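PDB 6XJ9: agarase, which probably hydrolyses agarose, the galactose-based polysaccharide of red algal cell walls, as a glycoside hydrolase of a marine bacterium. Local coordinates for residues A[422-433]-A[441-450]. Residues are numbered along the deposited sequence; the frame is centred on the assembly and turned at random.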
ATOM      1  N   LEU A 422     -16.186  -5.432  17.722  1.00 20.60           N
ATOM      2  CA  LEU A 422     -17.321  -5.957  16.967  1.00 20.00           C
ATOM      3  C   LEU A 422     -17.586  -5.097  15.735  1.00 19.69           C
ATOM      4  O   LEU A 422     -17.751  -5.619  14.636  1.00 19.94           O
ATOM      5  CB  LEU A 422     -18.563  -6.045  17.864  1.00 18.85           C
ATOM      6  CG  LEU A 422     -18.486  -7.086  18.982  1.00 19.60           C
ATOM      7  CD1 LEU A 422     -19.612  -6.904  19.992  1.00 18.96           C
ATOM      8  CD2 LEU A 422     -18.489  -8.511  18.416  1.00 18.95           C
ATOM      9  N   ASP A 423     -17.604  -3.771  15.926  1.00 20.28           N
ATOM     10  CA  ASP A 423     -17.834  -2.838  14.833  1.00 19.61           C
ATOM     11  C   ASP A 423     -16.743  -2.955  13.767  1.00 19.13           C
ATOM     12  O   ASP A 423     -17.037  -2.896  12.571  1.00 19.98           O
ATOM     13  CB  ASP A 423     -18.050  -1.411  15.346  1.00 20.67           C
ATOM     14  CG  ASP A 423     -19.380  -1.245  16.066  1.00 21.93           C
ATOM     15  OD1 ASP A 423     -20.111  -2.241  16.183  1.00 21.47           O
ATOM     16  OD2 ASP A 423     -19.673  -0.121  16.493  1.00 21.21           O
ATOM     17  N   ARG A 424     -15.484  -3.101  14.199  1.00 18.73           N
ATOM     18  CA  ARG A 424     -14.380  -3.261  13.259  1.00 18.55           C
ATOM     19  C   ARG A 424     -14.617  -4.486  12.382  1.00 18.87           C
ATOM     20  O   ARG A 424     -14.467  -4.408  11.165  1.00 19.44           O
ATOM     21  CB  ARG A 424     -13.031  -3.396  13.975  1.00 18.16           C
ATOM     22  CG  ARG A 424     -12.405  -2.069  14.376  1.00 18.19           C
ATOM     23  CD  ARG A 424     -11.351  -2.242  15.459  1.00 19.81           C
ATOM     24  NE  ARG A 424     -10.521  -1.053  15.632  1.00 20.07           N
ATOM     25  CZ  ARG A 424      -9.500  -0.981  16.484  1.00 20.60           C
ATOM     26  NH1 ARG A 424      -9.192  -2.024  17.234  1.00 20.29           N
ATOM     27  NH2 ARG A 424      -8.793   0.131  16.579  1.00 20.75           N
ATOM     28  N   MET A 425     -14.983  -5.612  13.007  1.00 18.67           N
ATOM     29  CA  MET A 425     -15.230  -6.825  12.244  1.00 19.24           C
ATOM     30  C   MET A 425     -16.362  -6.603  11.240  1.00 19.84           C
ATOM     31  O   MET A 425     -16.263  -7.036  10.093  1.00 19.93           O
ATOM     32  CB  MET A 425     -15.541  -8.019  13.155  1.00 19.41           C
ATOM     33  CG  MET A 425     -14.421  -8.337  14.130  1.00 19.05           C
ATOM     34  SD  MET A 425     -12.813  -8.431  13.299  1.00 20.78           S
ATOM     35  CE  MET A 425     -11.724  -8.038  14.666  1.00 19.46           C
ATOM     36  N   ILE A 426     -17.422  -5.895  11.659  1.00 21.13           N
ATOM     37  CA  ILE A 426     -18.508  -5.580  10.742  1.00 22.16           C
ATOM     38  C   ILE A 426     -17.940  -4.761   9.586  1.00 21.96           C
ATOM     39  O   ILE A 426     -18.184  -5.082   8.423  1.00 23.13           O
ATOM     40  CB  ILE A 426     -19.655  -4.794  11.433  1.00 22.89           C
ATOM     41  CG1 ILE A 426     -20.334  -5.540  12.590  1.00 23.95           C
ATOM     42  CG2 ILE A 426     -20.654  -4.279  10.401  1.00 22.15           C
ATOM     43  CD1 ILE A 426     -20.901  -6.893  12.237  1.00 26.15           C
ATOM     44  N   THR A 427     -17.200  -3.695   9.918  1.00 22.05           N
ATOM     45  CA  THR A 427     -16.781  -2.713   8.927  1.00 22.27           C
ATOM     46  C   THR A 427     -15.801  -3.356   7.945  1.00 22.95           C
ATOM     47  O   THR A 427     -15.821  -3.068   6.748  1.00 23.17           O
ATOM     48  CB  THR A 427     -16.136  -1.493   9.597  1.00 22.22           C
ATOM     49  OG1 THR A 427     -16.974  -1.046  10.660  1.00 23.04           O
ATOM     50  CG2 THR A 427     -15.884  -0.348   8.641  1.00 24.43           C
ATOM     51  N   TRP A 428     -14.941  -4.234   8.476  1.00 21.57           N
ATOM     52  CA  TRP A 428     -13.910  -4.862   7.668  1.00 22.28           C
ATOM     53  C   TRP A 428     -14.494  -6.022   6.868  1.00 22.43           C
ATOM     54  O   TRP A 428     -13.809  -6.572   6.007  1.00 22.47           O
ATOM     55  CB  TRP A 428     -12.726  -5.312   8.535  1.00 22.18           C
ATOM     56  CG  TRP A 428     -12.093  -4.194   9.305  1.00 21.48           C
ATOM     57  CD1 TRP A 428     -12.213  -2.853   9.065  1.00 21.21           C
ATOM     58  CD2 TRP A 428     -11.215  -4.319  10.436  1.00 22.02           C
ATOM     59  NE1 TRP A 428     -11.512  -2.139   9.997  1.00 20.57           N
ATOM     60  CE2 TRP A 428     -10.881  -3.009  10.844  1.00 20.97           C
ATOM     61  CE3 TRP A 428     -10.690  -5.404  11.150  1.00 21.90           C
ATOM     62  CZ2 TRP A 428     -10.017  -2.760  11.911  1.00 21.63           C
ATOM     63  CZ3 TRP A 428      -9.848  -5.158  12.210  1.00 21.15           C
ATOM     64  CH2 TRP A 428      -9.520  -3.855  12.586  1.00 21.81           C
ATOM     65  N   GLY A 429     -15.751  -6.385   7.169  1.00 22.17           N
ATOM     66  CA  GLY A 429     -16.464  -7.400   6.409  1.00 19.63           C
ATOM     67  C   GLY A 429     -16.249  -8.828   6.925  1.00 20.42           C
ATOM     68  O   GLY A 429     -16.714  -9.787   6.314  1.00 20.60           O
ATOM     69  N   PHE A 430     -15.559  -8.990   8.055  1.00 19.92           N
ATOM     70  CA  PHE A 430     -15.284 -10.337   8.533  1.00 19.89           C
ATOM     71  C   PHE A 430     -16.581 -10.998   9.012  1.00 18.82           C
ATOM     72  O   PHE A 430     -17.374 -10.397   9.745  1.00 18.03           O
ATOM     73  CB  PHE A 430     -14.203 -10.330   9.619  1.00 20.06           C
ATOM     74  CG  PHE A 430     -12.785 -10.147   9.136  1.00 21.16           C
ATOM     75  CD1 PHE A 430     -12.201 -11.057   8.263  1.00 21.36           C
ATOM     76  CD2 PHE A 430     -12.020  -9.072   9.563  1.00 21.20           C
ATOM     77  CE1 PHE A 430     -10.893 -10.902   7.831  1.00 19.72           C
ATOM     78  CE2 PHE A 430     -10.715  -8.911   9.118  1.00 22.55           C
ATOM     79  CZ  PHE A 430     -10.151  -9.830   8.258  1.00 21.05           C
ATOM     80  N   SER A 431     -16.746 -12.274   8.644  1.00 17.00           N
ATOM     81  CA  SER A 431     -17.956 -13.024   8.944  1.00 17.18           C
ATOM     82  C   SER A 431     -17.999 -13.523  10.388  1.00 17.17           C
ATOM     83  O   SER A 431     -19.065 -13.955  10.832  1.00 16.30           O
ATOM     84  CB  SER A 431     -18.125 -14.178   8.007  1.00 16.67           C
ATOM     85  OG  SER A 431     -17.141 -15.166   8.277  1.00 17.16           O
ATOM     86  N   SER A 432     -16.847 -13.515  11.083  1.00 16.90           N
ATOM     87  CA  SER A 432     -16.734 -14.177  12.378  1.00 17.68           C
ATOM     88  C   SER A 432     -15.634 -13.548  13.227  1.00 17.82           C
ATOM     89  O   SER A 432     -14.778 -12.837  12.712  1.00 19.76           O
ATOM     90  CB  SER A 432     -16.484 -15.667  12.196  1.00 17.22           C
ATOM     91  OG  SER A 432     -15.184 -15.905  11.657  1.00 19.83           O
ATOM     92  N   LEU A 433     -15.688 -13.820  14.537  1.00 18.36           N
ATOM     93  CA  LEU A 433     -14.536 -13.736  15.429  1.00 17.49           C
ATOM     94  C   LEU A 433     -13.902 -15.120  15.443  1.00 18.11           C
ATOM     95  O   LEU A 433     -14.609 -16.115  15.561  1.00 16.36           O
ATOM     96  CB  LEU A 433     -15.008 -13.398  16.853  1.00 17.25           C
ATOM     97  CG  LEU A 433     -15.764 -12.082  17.057  1.00 17.72           C
ATOM     98  CD1 LEU A 433     -16.332 -12.014  18.477  1.00 16.89           C
ATOM     99  CD2 LEU A 433     -14.839 -10.886  16.822  1.00 16.88           C
ATOM    100  N   TYR A 441     -17.217 -12.078  24.737  1.00 24.64           N
ATOM    101  CA  TYR A 441     -17.882 -11.768  23.485  1.00 22.38           C
ATOM    102  C   TYR A 441     -19.018 -12.749  23.200  1.00 21.56           C
ATOM    103  O   TYR A 441     -19.770 -12.550  22.253  1.00 23.61           O
ATOM    104  CB  TYR A 441     -16.869 -11.843  22.337  1.00 19.36           C
ATOM    105  CG  TYR A 441     -15.888 -10.696  22.261  1.00 18.46           C
ATOM    106  CD1 TYR A 441     -14.636 -10.760  22.874  1.00 17.13           C
ATOM    107  CD2 TYR A 441     -16.197  -9.560  21.533  1.00 17.54           C
ATOM    108  CE1 TYR A 441     -13.730  -9.716  22.766  1.00 16.72           C
ATOM    109  CE2 TYR A 441     -15.311  -8.498  21.438  1.00 18.68           C
ATOM    110  CZ  TYR A 441     -14.070  -8.579  22.054  1.00 17.37           C
ATOM    111  OH  TYR A 441     -13.209  -7.528  21.923  1.00 18.56           O
ATOM    112  N   TYR A 442     -19.129 -13.817  23.997  1.00 22.83           N
ATOM    113  CA  TYR A 442     -19.940 -14.962  23.607  1.00 23.32           C
ATOM    114  C   TYR A 442     -21.425 -14.602  23.570  1.00 26.18           C
ATOM    115  O   TYR A 442     -22.181 -15.189  22.804  1.00 24.13           O
ATOM    116  CB  TYR A 442     -19.639 -16.178  24.486  1.00 23.73           C
ATOM    117  CG  TYR A 442     -18.363 -16.919  24.163  1.00 22.77           C
ATOM    118  CD1 TYR A 442     -17.357 -16.347  23.387  1.00 22.72           C
ATOM    119  CD2 TYR A 442     -18.146 -18.191  24.662  1.00 21.98           C
ATOM    120  CE1 TYR A 442     -16.182 -17.030  23.107  1.00 21.37           C
ATOM    121  CE2 TYR A 442     -16.966 -18.877  24.416  1.00 21.61           C
ATOM    122  CZ  TYR A 442     -15.984 -18.299  23.628  1.00 21.65           C
ATOM    123  OH  TYR A 442     -14.828 -18.991  23.376  1.00 21.16           O
ATOM    124  N   ASP A 443     -21.823 -13.611  24.378  1.00 28.19           N
ATOM    125  CA  ASP A 443     -23.214 -13.208  24.477  1.00 29.42           C
ATOM    126  C   ASP A 443     -23.528 -12.106  23.466  1.00 29.16           C
ATOM    127  O   ASP A 443     -24.636 -11.579  23.465  1.00 28.92           O
ATOM    128  CB  ASP A 443     -23.546 -12.766  25.905  1.00 35.84           C
ATOM    129  CG  ASP A 443     -23.043 -11.371  26.250  1.00 41.06           C
ATOM    130  OD1 ASP A 443     -22.208 -10.816  25.484  1.00 42.16           O
ATOM    131  OD2 ASP A 443     -23.484 -10.843  27.285  1.00 45.79           O
ATOM    132  N   ASN A 444     -22.552 -11.746  22.615  1.00 27.57           N
ATOM    133  CA  ASN A 444     -22.799 -10.734  21.601  1.00 25.40           C
ATOM    134  C   ASN A 444     -23.807 -11.296  20.599  1.00 24.26           C
ATOM    135  O   ASN A 444     -23.888 -12.508  20.376  1.00 22.41           O
ATOM    136  CB  ASN A 444     -21.513 -10.158  20.981  1.00 25.43           C
ATOM    137  CG  ASN A 444     -21.200 -10.704  19.601  1.00 24.42           C
ATOM    138  OD1 ASN A 444     -21.700 -10.199  18.596  1.00 23.13           O
ATOM    139  ND2 ASN A 444     -20.378 -11.742  19.543  1.00 24.81           N
ATOM    140  N   GLN A 445     -24.603 -10.398  20.031  1.00 24.88           N
ATOM    141  CA  GLN A 445     -25.617 -10.789  19.066  1.00 26.81           C
ATOM    142  C   GLN A 445     -25.419  -9.976  17.792  1.00 25.75           C
ATOM    143  O   GLN A 445     -26.393  -9.548  17.178  1.00 28.06           O
ATOM    144  CB  GLN A 445     -27.019 -10.627  19.668  1.00 28.78           C
ATOM    145  CG  GLN A 445     -27.389 -11.717  20.671  1.00 31.28           C
ATOM    146  CD  GLN A 445     -28.755 -11.522  21.290  1.00 34.16           C
ATOM    147  OE1 GLN A 445     -29.779 -11.541  20.617  1.00 36.81           O
ATOM    148  NE2 GLN A 445     -28.783 -11.332  22.596  1.00 35.95           N
ATOM    149  N   LYS A 446     -24.151  -9.815  17.382  1.00 24.41           N
ATOM    150  CA  LYS A 446     -23.787  -8.965  16.256  1.00 25.48           C
ATOM    151  C   LYS A 446     -22.784  -9.659  15.329  1.00 23.06           C
ATOM    152  O   LYS A 446     -22.857  -9.470  14.119  1.00 21.61           O
ATOM    153  CB  LYS A 446     -23.160  -7.655  16.745  1.00 27.88           C
ATOM    154  CG  LYS A 446     -24.134  -6.527  17.060  1.00 31.38           C
ATOM    155  CD  LYS A 446     -23.559  -5.488  18.006  1.00 34.00           C
ATOM    156  CE  LYS A 446     -22.240  -4.894  17.552  1.00 34.82           C
ATOM    157  NZ  LYS A 446     -22.428  -3.648  16.770  1.00 35.72           N
ATOM    158  N   VAL A 447     -21.821 -10.406  15.896  1.00 20.83           N
ATOM    159  CA  VAL A 447     -20.828 -11.092  15.080  1.00 20.45           C
ATOM    160  C   VAL A 447     -20.705 -12.531  15.573  1.00 19.51           C
ATOM    161  O   VAL A 447     -20.404 -12.743  16.748  1.00 20.02           O
ATOM    162  CB  VAL A 447     -19.452 -10.392  15.112  1.00 20.61           C
ATOM    163  CG1 VAL A 447     -18.443 -11.082  14.202  1.00 19.89           C
ATOM    164  CG2 VAL A 447     -19.540  -8.909  14.767  1.00 19.36           C
ATOM    165  N   PRO A 448     -20.896 -13.542  14.688  1.00 18.55           N
ATOM    166  CA  PRO A 448     -20.731 -14.950  15.059  1.00 19.20           C
ATOM    167  C   PRO A 448     -19.282 -15.198  15.483  1.00 18.40           C
ATOM    168  O   PRO A 448     -18.389 -14.428  15.118  1.00 18.30           O
ATOM    169  CB  PRO A 448     -21.025 -15.726  13.760  1.00 18.72           C
ATOM    170  CG  PRO A 448     -21.797 -14.745  12.904  1.00 19.35           C
ATOM    171  CD  PRO A 448     -21.257 -13.379  13.268  1.00 18.57           C
ATOM    172  N   TYR A 449     -19.073 -16.265  16.260  1.00 17.90           N
ATOM    173  CA  TYR A 449     -17.785 -16.501  16.890  1.00 18.95           C
ATOM    174  C   TYR A 449     -17.516 -18.001  16.953  1.00 17.88           C
ATOM    175  O   TYR A 449     -18.436 -18.806  16.893  1.00 17.60           O
ATOM    176  CB  TYR A 449     -17.720 -15.841  18.268  1.00 19.90           C
ATOM    177  CG  TYR A 449     -18.651 -16.441  19.295  1.00 21.39           C
ATOM    178  CD1 TYR A 449     -19.941 -15.952  19.451  1.00 22.16           C
ATOM    179  CD2 TYR A 449     -18.257 -17.502  20.100  1.00 22.18           C
ATOM    180  CE1 TYR A 449     -20.803 -16.498  20.392  1.00 23.19           C
ATOM    181  CE2 TYR A 449     -19.117 -18.065  21.038  1.00 22.68           C
ATOM    182  CZ  TYR A 449     -20.396 -17.556  21.183  1.00 22.78           C
ATOM    183  OH  TYR A 449     -21.258 -18.086  22.112  1.00 25.04           O
ATOM    184  N   PHE A 450     -16.230 -18.355  17.026  1.00 17.67           N
ATOM    185  CA  PHE A 450     -15.788 -19.730  17.183  1.00 16.31           C
ATOM    186  C   PHE A 450     -15.396 -19.908  18.645  1.00 17.09           C
ATOM    187  O   PHE A 450     -14.781 -19.009  19.209  1.00 18.13           O
ATOM    188  CB  PHE A 450     -14.633 -19.994  16.210  1.00 14.73           C
ATOM    189  CG  PHE A 450     -15.082 -20.116  14.772  1.00 15.18           C
ATOM    190  CD1 PHE A 450     -15.521 -19.006  14.057  1.00 15.20           C
ATOM    191  CD2 PHE A 450     -15.140 -21.356  14.152  1.00 14.52           C
ATOM    192  CE1 PHE A 450     -15.969 -19.129  12.747  1.00 14.69           C
ATOM    193  CE2 PHE A 450     -15.584 -21.475  12.841  1.00 14.76           C
ATOM    194  CZ  PHE A 450     -15.989 -20.363  12.144  1.00 14.92           C
TER
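Val447 points into the angle between helix 413-428 and the extended segment that follows it, and its two methyls serve different partners. With CG1 anti to the backbone N (chi1 -177°), CG2 is directed at the helix, where it meets Ile426 CD1 at 3.5 Å and Leu422 CD2 at 3.8 Å. CG1 instead lies 4.0 Å from Leu433 CG, the two side chains crossing nearly at right angles. Leu433 then reaches on with CD1 to 3.9 Å from Tyr441 CB.

Leu422 also slides its CD2 methyl past the amide of Asn444, 3.6 Å from OD1. That amide is fixed from both ends: OD1 accepts from Val447 N, on a lone pair, and from Lys446 N, tilted out of the plane, whereas ND2 donates nearly in the amide plane to Tyr441 O and Val447 O. Replacing Asn444 by alanine removes the amide, which would probably leave the N-H groups of Lys446 and Val447 and the Val447 carbonyl without these partners and free the loop around Val447 to shift away from Leu422.

Compared with this buried, close-packed apolar part, the Lys446 side is looser and partly exposed. There the lysine chain, bent at its last two torsions, passes Leu422 CB and ends in a salt bridge, NZ to Asp423 OD1 at 2.8 Å.

At the other end the backbones join. Leu433 N donates to Pro448 O (2.8 Å, 162° at the hydrogen, in the carbonyl plane), and Phe450 N donates to Leu433 O (3.1 Å, 143°). Bonds from one residue to both neighbours of Tyr449 define a parallel bridge. Ser432 OG binds Thr303 O of strand 299-305, while Tyr449 pairs with strand 501-506. Such side-by-side parallel segments, with a helix leading into one, are consistent with the wall of the (beta/alpha)8 barrel of family GH50.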